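Local coordinates for protein salmonella typhimurium DB7155 bacteriophage DET7 tailspike (Bacteriophage, PDB 2V5I) that forms the trimeric tailspike of a myovirus, binding the O-antigen of its Salmonella host and hydrolysing it, on a right-handed parallel beta-helix as in phage P22, at residues Asn170-Ala176 with Ser191-Gly197; Gly267-Tyr273 with Arg304-Leu308; Gly409-Pro415 with Asp429-Gly434; Ser484-Leu489 with Ser501-Arg506. All blocks are in the same frame, centred on the assembly; numbering follows the deposited sequence.

Contact 1: residues Asn170-Ala176 with Ser191-Gly197; sequences NAGGLMA and SDSIIGG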
loop_
_atom_site.group_PDB
_atom_site.type_symbol
_atom_site.label_atom_id
_atom_site.label_comp_id
_atom_site.label_asym_id
_atom_site.label_seq_id
_atom_site.Cartn_x
_atom_site.Cartn_y
_atom_site.Cartn_z
ATOM N N ASN A 170 -0.703 14.144 -22.521
ATOM C CA ASN A 170 -1.409 15.383 -22.040
ATOM C C ASN A 170 -2.658 15.736 -22.852
ATOM O O ASN A 170 -2.958 16.923 -23.126
ATOM C CB ASN A 170 -0.384 16.528 -22.006
ATOM C CG ASN A 170 0.800 16.218 -21.125
ATOM O OD1 ASN A 170 0.645 16.068 -19.912
ATOM N ND2 ASN A 170 1.983 16.129 -21.706
ATOM N N ALA A 171 -3.408 14.680 -23.186
ATOM C CA ALA A 171 -4.682 14.833 -23.956
ATOM C C ALA A 171 -5.738 15.540 -23.147
ATOM O O ALA A 171 -5.849 15.400 -21.934
ATOM C CB ALA A 171 -5.217 13.494 -24.418
ATOM N N GLY A 172 -6.537 16.339 -23.854
ATOM C CA GLY A 172 -7.717 16.939 -23.268
ATOM C C GLY A 172 -8.939 16.832 -24.154
ATOM O O GLY A 172 -8.947 16.271 -25.248
ATOM N N GLY A 173 -10.028 17.391 -23.648
ATOM C CA GLY A 173 -11.239 17.493 -24.463
ATOM C C GLY A 173 -12.504 17.811 -23.736
ATOM O O GLY A 173 -12.541 17.899 -22.481
ATOM N N LEU A 174 -13.530 18.089 -24.562
ATOM C CA LEU A 174 -14.904 18.328 -24.131
ATOM C C LEU A 174 -15.824 17.484 -24.980
ATOM O O LEU A 174 -15.883 17.644 -26.206
ATOM C CB LEU A 174 -15.269 19.812 -24.352
ATOM C CG LEU A 174 -14.555 20.830 -23.434
ATOM C CD1 LEU A 174 -14.897 22.258 -23.856
ATOM C CD2 LEU A 174 -14.944 20.658 -22.034
ATOM N N MET A 175 -16.571 16.582 -24.347
ATOM C CA MET A 175 -17.343 15.547 -25.008
ATOM C C MET A 175 -16.476 14.763 -25.973
ATOM O O MET A 175 -16.855 14.549 -27.129
ATOM C CB MET A 175 -18.604 16.150 -25.708
ATOM C CG MET A 175 -19.491 16.830 -24.660
ATOM S SD MET A 175 -20.445 15.589 -23.731
ATOM C CE MET A 175 -20.795 16.411 -22.216
ATOM N N ALA A 176 -15.324 14.277 -25.451
ATOM C CA ALA A 176 -14.252 13.714 -26.255
ATOM C C ALA A 176 -14.115 12.211 -26.079
ATOM O O ALA A 176 -14.540 11.657 -25.075
ATOM C CB ALA A 176 -12.919 14.370 -25.859
ATOM N N SER A 191 -3.211 12.187 -19.125
ATOM C CA SER A 191 -4.433 12.861 -19.586
ATOM C C SER A 191 -4.848 13.970 -18.654
ATOM O O SER A 191 -4.805 13.841 -17.442
ATOM C CB SER A 191 -5.550 11.842 -19.690
ATOM O OG SER A 191 -5.202 10.860 -20.711
ATOM N N ASP A 192 -5.265 15.072 -19.255
ATOM C CA ASP A 192 -5.509 16.319 -18.566
ATOM C C ASP A 192 -6.990 16.556 -18.296
ATOM O O ASP A 192 -7.587 17.527 -18.786
ATOM C CB ASP A 192 -4.972 17.433 -19.446
ATOM C CG ASP A 192 -4.962 18.748 -18.740
ATOM O OD1 ASP A 192 -5.018 18.756 -17.478
ATOM O OD2 ASP A 192 -4.880 19.794 -19.452
ATOM N N SER A 193 -7.602 15.653 -17.522
ATOM C CA SER A 193 -9.015 15.784 -17.107
ATOM C C SER A 193 -9.927 15.894 -18.319
ATOM O O SER A 193 -10.718 16.840 -18.486
ATOM C CB SER A 193 -9.220 16.958 -16.131
ATOM O OG SER A 193 -8.511 16.658 -14.933
ATOM N N ILE A 194 -9.763 14.937 -19.218
ATOM C CA ILE A 194 -10.559 14.853 -20.423
ATOM C C ILE A 194 -12.030 14.737 -20.006
ATOM O O ILE A 194 -12.380 13.855 -19.223
ATOM C CB ILE A 194 -10.192 13.626 -21.242
ATOM C CG1 ILE A 194 -8.724 13.631 -21.669
ATOM C CG2 ILE A 194 -11.076 13.543 -22.509
ATOM C CD1 ILE A 194 -8.206 12.269 -22.178
ATOM N N ILE A 195 -12.906 15.622 -20.518
ATOM C CA ILE A 195 -14.313 15.466 -20.277
ATOM C C ILE A 195 -14.885 14.570 -21.383
ATOM O O ILE A 195 -14.904 14.932 -22.569
ATOM C CB ILE A 195 -15.091 16.820 -20.317
ATOM C CG1 ILE A 195 -14.557 17.836 -19.330
ATOM C CG2 ILE A 195 -16.567 16.596 -20.109
ATOM C CD1 ILE A 195 -14.343 17.333 -18.056
ATOM N N GLY A 196 -15.341 13.374 -20.997
ATOM C CA GLY A 196 -15.938 12.437 -21.939
ATOM C C GLY A 196 -17.250 12.816 -22.592
ATOM O O GLY A 196 -17.948 13.650 -22.089
ATOM N N GLY A 197 -17.530 12.178 -23.733
ATOM C CA GLY A 197 -18.815 12.256 -24.413
ATOM C C GLY A 197 -19.566 10.941 -24.377
ATOM O O GLY A 197 -19.496 10.182 -23.408
HETATM O O HOH W 1 -4.253 19.252 -22.425
HETATM O O HOH W 2 -3.116 11.859 -22.612
HETATM O O HOH W 3 -9.222 18.666 -20.907
HETATM O O HOH W 4 -16.768 9.961 -25.324
#
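Ala171 and Gly173 each offer a carbonyl to the next coil of the beta-helix. Ala171 O accepts from Asp192 N at 2.8 Å, almost in line with the carbonyl, and Gly173 O takes Ile195 N at 3.0 Å, the donor standing well above the carbonyl plane. At the corner formed by Leu174 and Met175 the direction of donation reverses: Ala176 N reaches Ile195 O at 3.0 Å, in the carbonyl plane, before a weak bond from Gly197 N to Ala176 O.

Four waters complete this ladder. One bridges Gly173 N and Asp192 O, a second links Ala171 N with Ser191 OG, a third spans Asn170 O and Asp192 OD2, and the last joins Ala176 O to Gly197 N.

Van der Waals contacts come largely from two isoleucines. Ile194 lays CG1 against Ala171 O and CA of Gly172, brings CD1 to 3.9 Å from Ala171 CB, and turns CG2, anti to the backbone N, to Ala176 CB. Ile195 runs beside Leu174, with CG1 3.9 Å from Leu174 CD2. Met175 SD lies 3.6 Å from Gly196 O.

Asp192 forms salt bridges with Arg165 and Lys187 of the second subunit, which would probably stabilise its negative charge. Water thus supplements an irregular set of direct bonds, at backbone and side-chain groups alike, while the carboxylate ties this coil to the trimer interface.

Contact 2: residues Gly267-Tyr273 with Arg304-Leu308; sequences GGTARNY and RPGDL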
loop_
_atom_site.group_PDB
_atom_site.type_symbol
_atom_site.label_atom_id
_atom_site.label_comp_id
_atom_site.label_asym_id
_atom_site.label_seq_id
_atom_site.Cartn_x
_atom_site.Cartn_y
_atom_site.Cartn_z
ATOM N N GLY A 267 -20.124 -10.628 -32.853
ATOM C CA GLY A 267 -20.049 -12.075 -33.005
ATOM C C GLY A 267 -18.792 -12.796 -32.562
ATOM O O GLY A 267 -18.679 -14.003 -32.744
ATOM N N GLY A 268 -17.819 -12.066 -32.004
ATOM C CA GLY A 268 -16.542 -12.662 -31.514
ATOM C C GLY A 268 -16.194 -12.007 -30.171
ATOM O O GLY A 268 -16.775 -11.014 -29.774
ATOM N N THR A 269 -15.292 -12.642 -29.456
ATOM C CA THR A 269 -15.046 -12.241 -28.086
ATOM C C THR A 269 -14.476 -10.826 -27.993
ATOM O O THR A 269 -13.690 -10.412 -28.826
ATOM C CB THR A 269 -14.049 -13.224 -27.402
ATOM O OG1 THR A 269 -14.023 -12.968 -25.999
ATOM C CG2 THR A 269 -12.625 -13.121 -27.926
ATOM N N ALA A 270 -14.865 -10.127 -26.914
ATOM C CA ALA A 270 -14.343 -8.801 -26.552
ATOM C C ALA A 270 -13.589 -8.850 -25.213
ATOM O O ALA A 270 -13.190 -7.814 -24.670
ATOM C CB ALA A 270 -15.479 -7.810 -26.434
ATOM N N ARG A 271 -13.325 -10.069 -24.723
ATOM C CA ARG A 271 -12.775 -10.306 -23.430
ATOM C C ARG A 271 -11.262 -9.945 -23.366
ATOM O O ARG A 271 -10.639 -9.721 -24.392
ATOM C CB ARG A 271 -13.005 -11.737 -22.959
ATOM C CG ARG A 271 -14.493 -12.126 -22.847
ATOM C CD ARG A 271 -14.592 -13.590 -22.571
ATOM N NE ARG A 271 -15.953 -14.049 -22.350
ATOM C CZ ARG A 271 -16.821 -14.322 -23.321
ATOM N NH1 ARG A 271 -16.467 -14.217 -24.608
ATOM N NH2 ARG A 271 -18.059 -14.738 -23.001
ATOM N N ASN A 272 -10.700 -9.959 -22.143
ATOM C CA ASN A 272 -9.338 -9.480 -21.935
ATOM C C ASN A 272 -8.662 -10.395 -20.904
ATOM O O ASN A 272 -9.310 -10.881 -19.982
ATOM C CB ASN A 272 -9.346 -8.066 -21.401
ATOM C CG ASN A 272 -10.076 -7.137 -22.319
ATOM O OD1 ASN A 272 -9.496 -6.615 -23.253
ATOM N ND2 ASN A 272 -11.386 -6.987 -22.079
ATOM N N TYR A 273 -7.336 -10.468 -20.992
ATOM C CA TYR A 273 -6.544 -11.324 -20.111
ATOM C C TYR A 273 -5.225 -10.606 -19.744
ATOM O O TYR A 273 -4.706 -9.887 -20.573
ATOM C CB TYR A 273 -6.169 -12.598 -20.839
ATOM C CG TYR A 273 -7.320 -13.568 -21.125
ATOM C CD1 TYR A 273 -8.091 -13.410 -22.249
ATOM C CD2 TYR A 273 -7.567 -14.604 -20.269
ATOM C CE1 TYR A 273 -9.170 -14.315 -22.523
ATOM C CE2 TYR A 273 -8.605 -15.481 -20.498
ATOM C CZ TYR A 273 -9.372 -15.334 -21.660
ATOM O OH TYR A 273 -10.410 -16.210 -21.861
ATOM N N ARG A 304 -18.437 -19.272 -26.160
ATOM C CA ARG A 304 -17.603 -18.095 -26.338
ATOM C C ARG A 304 -16.930 -18.128 -27.685
ATOM O O ARG A 304 -15.783 -18.550 -27.791
ATOM C CB ARG A 304 -16.492 -18.102 -25.282
ATOM C CG ARG A 304 -16.990 -18.078 -23.840
ATOM C CD ARG A 304 -15.851 -17.713 -22.871
ATOM N NE ARG A 304 -16.207 -17.820 -21.469
ATOM C CZ ARG A 304 -16.045 -18.934 -20.736
ATOM N NH1 ARG A 304 -15.609 -20.030 -21.312
ATOM N NH2 ARG A 304 -16.317 -18.964 -19.444
ATOM N N PRO A 305 -17.602 -17.607 -28.705
ATOM C CA PRO A 305 -16.956 -17.578 -30.021
ATOM C C PRO A 305 -15.653 -16.770 -29.967
ATOM O O PRO A 305 -15.670 -15.639 -29.517
ATOM C CB PRO A 305 -17.974 -16.902 -30.936
ATOM C CG PRO A 305 -19.246 -16.814 -30.168
ATOM C CD PRO A 305 -18.989 -17.107 -28.697
ATOM N N GLY A 306 -14.569 -17.380 -30.443
ATOM C CA GLY A 306 -13.248 -16.732 -30.511
ATOM C C GLY A 306 -12.449 -16.800 -29.196
ATOM O O GLY A 306 -11.335 -16.226 -29.085
ATOM N N ASP A 307 -12.980 -17.476 -28.191
ATOM C CA ASP A 307 -12.357 -17.498 -26.856
ATOM C C ASP A 307 -12.303 -18.937 -26.313
ATOM O O ASP A 307 -12.609 -19.916 -27.040
ATOM C CB ASP A 307 -13.090 -16.545 -25.914
ATOM C CG ASP A 307 -12.141 -15.819 -24.927
ATOM O OD1 ASP A 307 -11.361 -16.532 -24.278
ATOM O OD2 ASP A 307 -12.225 -14.575 -24.745
ATOM N N LEU A 308 -11.918 -19.096 -25.059
ATOM C CA LEU A 308 -11.864 -20.448 -24.459
ATOM C C LEU A 308 -13.277 -21.010 -24.309
ATOM O O LEU A 308 -14.192 -20.310 -23.842
ATOM C CB LEU A 308 -11.169 -20.421 -23.109
ATOM C CG LEU A 308 -9.756 -19.831 -23.131
ATOM C CD1 LEU A 308 -9.180 -19.648 -21.736
ATOM C CD2 LEU A 308 -8.818 -20.650 -23.946
HETATM O O HOH W 5 -17.181 -14.769 -27.325
#
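Arg304 lays its aliphatic chain across the guanidinium of Arg271: CD sits over the centre of one face, 3.6 Å from Arg271 CZ, and the two guanidinium planes are nearly perpendicular (88°). Asp295 forms salt bridges with both arginines, so it probably offsets their like charges. Arg304 also opens a type II beta turn, closed by Asp307 N bonding back to Arg304 O.

Pro305 packs CB against Gly267 O, while its own carbonyl oxygen receives a water that in turn accepts from Arg271 NH1. Gly306 occupies the turn position with positive phi, and its O lies 3.6 Å from Thr269 CG2.

Asp307 is the polar centre. Its OD2 accepts from Thr269 OG1 at 2.7 Å through the anti lone pair. The same hydroxyl, anti to its backbone N (chi1 -169°), accepts from Arg271 N in an ST turn and from Arg271 NH1. Asp307 OD1 takes Tyr273 OH at 2.6 Å on the syn side, 21° out of the carboxylate plane, and Leu308 N on its anti lone pair. Both oxygens are thereby engaged, which fixes the rotation of the carboxylate.

Leu308 brings CD1 to 3.7 Å from Tyr273 OH, and its carbonyl receives Arg304 NH1. The turn belongs to the long loop between strands 290-291 and 323-330; Pro305 also touches Ser264 of strand 264-265, the antiparallel partner of strand 268-269.

Contact 3: residues Gly409-Pro415 with Asp429-Gly434; sequences GLVISAP and DKILVG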
loop_
_atom_site.group_PDB
_atom_site.type_symbol
_atom_site.label_atom_id
_atom_site.label_comp_id
_atom_site.label_asym_id
_atom_site.label_seq_id
_atom_site.Cartn_x
_atom_site.Cartn_y
_atom_site.Cartn_z
ATOM N N GLY A 409 -29.112 -6.302 4.198
ATOM C CA GLY A 409 -27.935 -7.023 3.754
ATOM C C GLY A 409 -26.955 -7.416 4.828
ATOM O O GLY A 409 -27.032 -6.945 5.981
ATOM N N LEU A 410 -26.010 -8.242 4.426
ATOM C CA LEU A 410 -24.895 -8.629 5.265
ATOM C C LEU A 410 -23.688 -7.702 5.022
ATOM O O LEU A 410 -23.573 -7.079 3.968
ATOM C CB LEU A 410 -24.458 -10.055 4.950
ATOM C CG LEU A 410 -25.531 -11.141 5.129
ATOM C CD1 LEU A 410 -25.112 -12.452 4.485
ATOM C CD2 LEU A 410 -25.722 -11.305 6.607
ATOM N N VAL A 411 -22.746 -7.731 5.931
ATOM C CA VAL A 411 -21.470 -7.060 5.697
ATOM C C VAL A 411 -20.662 -7.942 4.738
ATOM O O VAL A 411 -20.145 -7.452 3.742
ATOM C CB VAL A 411 -20.713 -6.795 6.982
ATOM C CG1 VAL A 411 -19.308 -6.214 6.708
ATOM C CG2 VAL A 411 -21.484 -5.849 7.842
ATOM N N ILE A 412 -20.524 -9.238 5.077
ATOM C CA ILE A 412 -19.804 -10.191 4.256
ATOM C C ILE A 412 -20.701 -11.380 3.930
ATOM O O ILE A 412 -21.286 -11.964 4.829
ATOM C CB ILE A 412 -18.561 -10.760 5.002
ATOM C CG1 ILE A 412 -17.539 -9.657 5.178
ATOM C CG2 ILE A 412 -17.913 -11.940 4.201
ATOM C CD1 ILE A 412 -16.436 -9.980 6.176
ATOM N N SER A 413 -20.741 -11.731 2.649
ATOM C CA SER A 413 -21.353 -12.968 2.166
ATOM C C SER A 413 -20.346 -13.680 1.267
ATOM O O SER A 413 -20.165 -13.358 0.075
ATOM C CB SER A 413 -22.599 -12.608 1.387
ATOM O OG SER A 413 -23.186 -13.751 0.771
ATOM N N ALA A 414 -19.662 -14.642 1.881
ATOM C CA ALA A 414 -18.598 -15.420 1.249
ATOM C C ALA A 414 -18.668 -16.865 1.706
ATOM O O ALA A 414 -17.766 -17.398 2.343
ATOM C CB ALA A 414 -17.230 -14.803 1.561
ATOM N N PRO A 415 -19.789 -17.519 1.380
ATOM C CA PRO A 415 -20.100 -18.818 1.964
ATOM C C PRO A 415 -19.183 -19.973 1.624
ATOM O O PRO A 415 -19.211 -20.984 2.339
ATOM C CB PRO A 415 -21.521 -19.084 1.465
ATOM C CG PRO A 415 -21.724 -18.214 0.278
ATOM C CD PRO A 415 -20.817 -17.036 0.432
ATOM N N ASP A 429 -23.261 -10.769 13.738
ATOM C CA ASP A 429 -24.386 -11.459 13.126
ATOM C C ASP A 429 -24.569 -11.168 11.612
ATOM O O ASP A 429 -25.478 -11.692 10.998
ATOM C CB ASP A 429 -25.648 -11.144 13.890
ATOM C CG ASP A 429 -26.007 -9.668 13.852
ATOM O OD1 ASP A 429 -25.093 -8.806 14.041
ATOM O OD2 ASP A 429 -27.210 -9.384 13.691
ATOM N N LYS A 430 -23.727 -10.319 11.027
ATOM C CA LYS A 430 -23.922 -9.917 9.637
ATOM C C LYS A 430 -22.788 -10.443 8.760
ATOM O O LYS A 430 -22.359 -9.797 7.803
ATOM C CB LYS A 430 -24.006 -8.404 9.566
ATOM C CG LYS A 430 -25.161 -7.831 10.323
ATOM C CD LYS A 430 -26.493 -8.209 9.725
ATOM C CE LYS A 430 -27.632 -7.534 10.488
ATOM N NZ LYS A 430 -28.912 -7.997 9.971
ATOM N N ILE A 431 -22.294 -11.638 9.109
ATOM C CA ILE A 431 -21.253 -12.324 8.366
ATOM C C ILE A 431 -21.709 -13.723 8.024
ATOM O O ILE A 431 -22.229 -14.429 8.891
ATOM C CB ILE A 431 -20.021 -12.489 9.267
ATOM C CG1 ILE A 431 -19.430 -11.141 9.653
ATOM C CG2 ILE A 431 -18.989 -13.343 8.630
ATOM C CD1 ILE A 431 -18.466 -11.275 10.803
ATOM N N LEU A 432 -21.518 -14.121 6.779
ATOM C CA LEU A 432 -21.739 -15.480 6.328
ATOM C C LEU A 432 -20.476 -15.883 5.602
ATOM O O LEU A 432 -20.157 -15.315 4.580
ATOM C CB LEU A 432 -22.940 -15.537 5.374
ATOM C CG LEU A 432 -23.125 -16.706 4.401
ATOM C CD1 LEU A 432 -23.581 -17.952 5.126
ATOM C CD2 LEU A 432 -24.170 -16.343 3.320
ATOM N N VAL A 433 -19.727 -16.837 6.155
ATOM C CA VAL A 433 -18.488 -17.302 5.553
ATOM C C VAL A 433 -18.365 -18.799 5.650
ATOM O O VAL A 433 -18.987 -19.396 6.530
ATOM C CB VAL A 433 -17.233 -16.640 6.177
ATOM C CG1 VAL A 433 -17.202 -15.163 5.861
ATOM C CG2 VAL A 433 -17.169 -16.889 7.686
ATOM N N GLY A 434 -17.578 -19.381 4.749
ATOM C CA GLY A 434 -17.209 -20.799 4.826
ATOM C C GLY A 434 -16.512 -21.129 6.143
ATOM O O GLY A 434 -16.918 -22.027 6.867
#
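Ile412 and Leu432 are joined through their backbones on two successive coils of the parallel beta-helix, where strands 412-414 and 431-433 run in the same direction, their axes 4.8 Å apart at closest and at an angle of 15°. The tight part is this ladder and the buried side chains beneath it. Leu432 sits between two partners in the usual parallel manner: its N donates to Ile412 O at 2.9 Å and its O receives Ala414 N at 2.8 Å, nearly straight at 174°. Further on, Gly434 N reaches Ala414 O as the chain turns its corner. Ile412 is paired with Ile431 and Ala414 with Val433, all four pointing to the buried face. Ile419 and Leu422 of strand 417-423 pack against this layer, and Phe449 of the third subunit packs on Ile431 and Val433.

The opposite face, carrying Ser413 and Leu432, is looser and more open to solvent. The exposed Leu432 has its CG anti to the backbone N (chi1 160°) and lies among Leu410, Ser413 and Pro415: its CB is 3.9 Å from Leu410 CD1, its CG is 4.1 Å from Pro415 CB, and CD2 rests near Ser413 OG. Lys430 bends at chi2, which lays CD alongside Gly409 O.

Where the strands begin, Lys430 O is shared by two successive amides, accepting from Val411 N at 2.8 Å in the carbonyl plane and, weakly, from Ile412 N at 3.3 Å.

Contact 4: residues Ser484-Leu489 with Ser501-Arg506; sequences SAWTEL and SLKVNR
Strands 485-489 and 501-504 run antiparallel at 156°, their axes 4.6 Å apart, with Thr487-Val504 and Leu489-Leu502 as hydrogen-bonded pairs and Glu488-Lys503 as the non-hydrogen-bonded pair between them. Each hydrogen-bonded pair exchanges two backbone bonds; the shortest runs from Val504 N to Thr487 O at 2.8 Å.

Trp486 dominates one side of this beta hairpin. Its CG lies between the backbone N and the carbonyl carbon (chi1 62°), which folds the indole over the other strand. Arg506 runs beside it, pointing the same way, and sets CG 3.6 Å from the centroid of the five-membered ring, 7° off the normal, as a CH-pi contact. The guanidinium stands nearly perpendicular to the indole and is held by Glu513. Lys503 lies along the six-membered ring, CD 3.8 Å from Trp486 CZ3, while its NZ bonds to Ser501 O and forms a salt bridge with Asp528 of the second subunit.

On the same side, Glu488 extends beyond CG, and its OE1 accepts Ser501 OG at 2.5 Å on the anti side. Where the strands part, Asn505 ND2 donates to Ala485 O at 3.0 Å, its side chain continuing the ladder after the main-chain bonds end; ND2 also bonds Asp508, and OD1 accepts from Lys510 N.

The basic side chains thus lend their methylenes to the indole and send their charged ends to acidic partners, while Ser501 at OE1 and His475 at OE2 leave both carboxylate oxygens of the buried Glu488 bonded.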
loop_
_atom_site.group_PDB
_atom_site.type_symbol
_atom_site.label_atom_id
_atom_site.label_comp_id
_atom_site.label_asym_id
_atom_site.label_seq_id
_atom_site.Cartn_x
_atom_site.Cartn_y
_atom_site.Cartn_z
ATOM N N SER A 484 -7.813 -6.152 42.929
ATOM C CA SER A 484 -8.583 -7.411 42.945
ATOM C C SER A 484 -9.608 -7.476 41.813
ATOM O O SER A 484 -10.297 -6.462 41.491
ATOM C CB SER A 484 -9.301 -7.553 44.295
ATOM O OG SER A 484 -10.116 -8.678 44.354
ATOM N N ALA A 485 -9.703 -8.667 41.198
ATOM C CA ALA A 485 -10.673 -8.969 40.135
ATOM C C ALA A 485 -11.185 -10.399 40.282
ATOM O O ALA A 485 -10.621 -11.219 41.055
ATOM C CB ALA A 485 -10.059 -8.770 38.755
ATOM N N TRP A 486 -12.252 -10.696 39.553
ATOM C CA TRP A 486 -12.774 -12.053 39.487
ATOM C C TRP A 486 -12.943 -12.532 38.054
ATOM O O TRP A 486 -13.291 -11.727 37.192
ATOM C CB TRP A 486 -14.046 -12.240 40.281
ATOM C CG TRP A 486 -15.257 -11.453 39.904
ATOM C CD1 TRP A 486 -15.581 -10.231 40.346
ATOM C CD2 TRP A 486 -16.431 -11.956 39.234
ATOM N NE1 TRP A 486 -16.834 -9.872 39.940
ATOM C CE2 TRP A 486 -17.371 -10.902 39.208
ATOM C CE3 TRP A 486 -16.733 -13.145 38.583
ATOM C CZ2 TRP A 486 -18.652 -11.052 38.657
ATOM C CZ3 TRP A 486 -17.976 -13.281 38.020
ATOM C CH2 TRP A 486 -18.920 -12.230 38.033
ATOM N N THR A 487 -12.711 -13.825 37.856
ATOM C CA THR A 487 -12.739 -14.440 36.503
ATOM C C THR A 487 -13.929 -15.410 36.473
ATOM O O THR A 487 -14.173 -16.153 37.422
ATOM C CB THR A 487 -11.450 -15.180 36.252
ATOM O OG1 THR A 487 -10.343 -14.230 36.322
ATOM C CG2 THR A 487 -11.394 -15.770 34.859
ATOM N N GLU A 488 -14.630 -15.441 35.346
ATOM C CA GLU A 488 -15.709 -16.410 35.183
ATOM C C GLU A 488 -15.656 -17.074 33.820
ATOM O O GLU A 488 -15.226 -16.485 32.820
ATOM C CB GLU A 488 -17.075 -15.843 35.383
ATOM C CG GLU A 488 -17.395 -14.686 34.580
ATOM C CD GLU A 488 -18.870 -14.207 34.625
ATOM O OE1 GLU A 488 -19.774 -14.759 35.319
ATOM O OE2 GLU A 488 -19.113 -13.181 33.938
ATOM N N LEU A 489 -16.179 -18.305 33.809
ATOM C CA LEU A 489 -16.388 -19.099 32.621
ATOM C C LEU A 489 -17.905 -19.302 32.574
ATOM O O LEU A 489 -18.490 -19.806 33.532
ATOM C CB LEU A 489 -15.712 -20.469 32.834
ATOM C CG LEU A 489 -15.398 -21.348 31.692
ATOM C CD1 LEU A 489 -14.356 -20.623 30.855
ATOM C CD2 LEU A 489 -14.851 -22.657 32.332
ATOM N N SER A 501 -22.676 -19.846 35.232
ATOM C CA SER A 501 -21.399 -19.166 35.421
ATOM C C SER A 501 -20.585 -19.755 36.584
ATOM O O SER A 501 -21.074 -19.738 37.733
ATOM C CB SER A 501 -21.754 -17.690 35.737
ATOM O OG SER A 501 -20.642 -16.970 36.221
ATOM N N LEU A 502 -19.375 -20.224 36.299
ATOM C CA LEU A 502 -18.364 -20.619 37.296
ATOM C C LEU A 502 -17.425 -19.434 37.555
ATOM O O LEU A 502 -16.971 -18.797 36.608
ATOM C CB LEU A 502 -17.572 -21.784 36.751
ATOM C CG LEU A 502 -16.599 -22.313 37.798
ATOM C CD1 LEU A 502 -16.483 -23.762 37.725
ATOM C CD2 LEU A 502 -15.275 -21.617 37.655
ATOM N N LYS A 503 -17.284 -19.040 38.831
ATOM C CA LYS A 503 -16.607 -17.774 39.197
ATOM C C LYS A 503 -15.484 -17.995 40.193
ATOM O O LYS A 503 -15.662 -18.700 41.188
ATOM C CB LYS A 503 -17.627 -16.810 39.876
ATOM C CG LYS A 503 -19.019 -16.722 39.177
ATOM C CD LYS A 503 -20.045 -15.811 39.894
ATOM C CE LYS A 503 -21.488 -15.949 39.311
ATOM N NZ LYS A 503 -22.077 -17.344 39.468
ATOM N N VAL A 504 -14.360 -17.354 39.945
ATOM C CA VAL A 504 -13.175 -17.437 40.784
ATOM C C VAL A 504 -12.849 -16.016 41.328
ATOM O O VAL A 504 -12.633 -15.081 40.572
ATOM C CB VAL A 504 -11.970 -17.968 39.954
ATOM C CG1 VAL A 504 -10.705 -17.973 40.776
ATOM C CG2 VAL A 504 -12.249 -19.398 39.410
ATOM N N ASN A 505 -12.812 -15.919 42.667
ATOM C CA ASN A 505 -12.413 -14.728 43.446
ATOM C C ASN A 505 -13.457 -13.580 43.465
ATOM O O ASN A 505 -13.111 -12.452 43.750
ATOM C CB ASN A 505 -11.049 -14.170 43.035
ATOM C CG ASN A 505 -10.454 -13.298 44.120
ATOM O OD1 ASN A 505 -10.527 -13.677 45.310
ATOM N ND2 ASN A 505 -9.819 -12.168 43.737
ATOM N N ARG A 506 -14.716 -13.869 43.168
ATOM C CA ARG A 506 -15.728 -12.804 43.286
ATOM C C ARG A 506 -15.793 -12.354 44.759
ATOM O O ARG A 506 -15.680 -13.178 45.696
ATOM C CB ARG A 506 -17.094 -13.313 42.876
ATOM C CG ARG A 506 -18.092 -12.163 42.626
ATOM C CD ARG A 506 -19.526 -12.593 42.381
ATOM N NE ARG A 506 -19.930 -13.484 43.431
ATOM C CZ ARG A 506 -20.342 -13.080 44.629
ATOM N NH1 ARG A 506 -20.564 -11.794 44.875
ATOM N NH2 ARG A 506 -20.624 -13.976 45.544
#

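In the fold
From the N terminus the contacts follow in series, each closing its own loop before the next opens, so none nests or crosses. Contact 1 joins neighbouring coils at an early corner of the parallel beta-helix. Contact 2, about 30 Å away between centres, closes a longer excursion by joining the end of a small antiparallel pair to the long loop before strand 323-330. Contact 3 ties the last two strands of one helical face, about 41 Å from contact 1 between centres. Contact 4 lies beyond, about 34 Å from contact 3 between centres, in an antiparallel sheet of the C-terminal region packed against both other subunits. All but contact 2 touch another subunit.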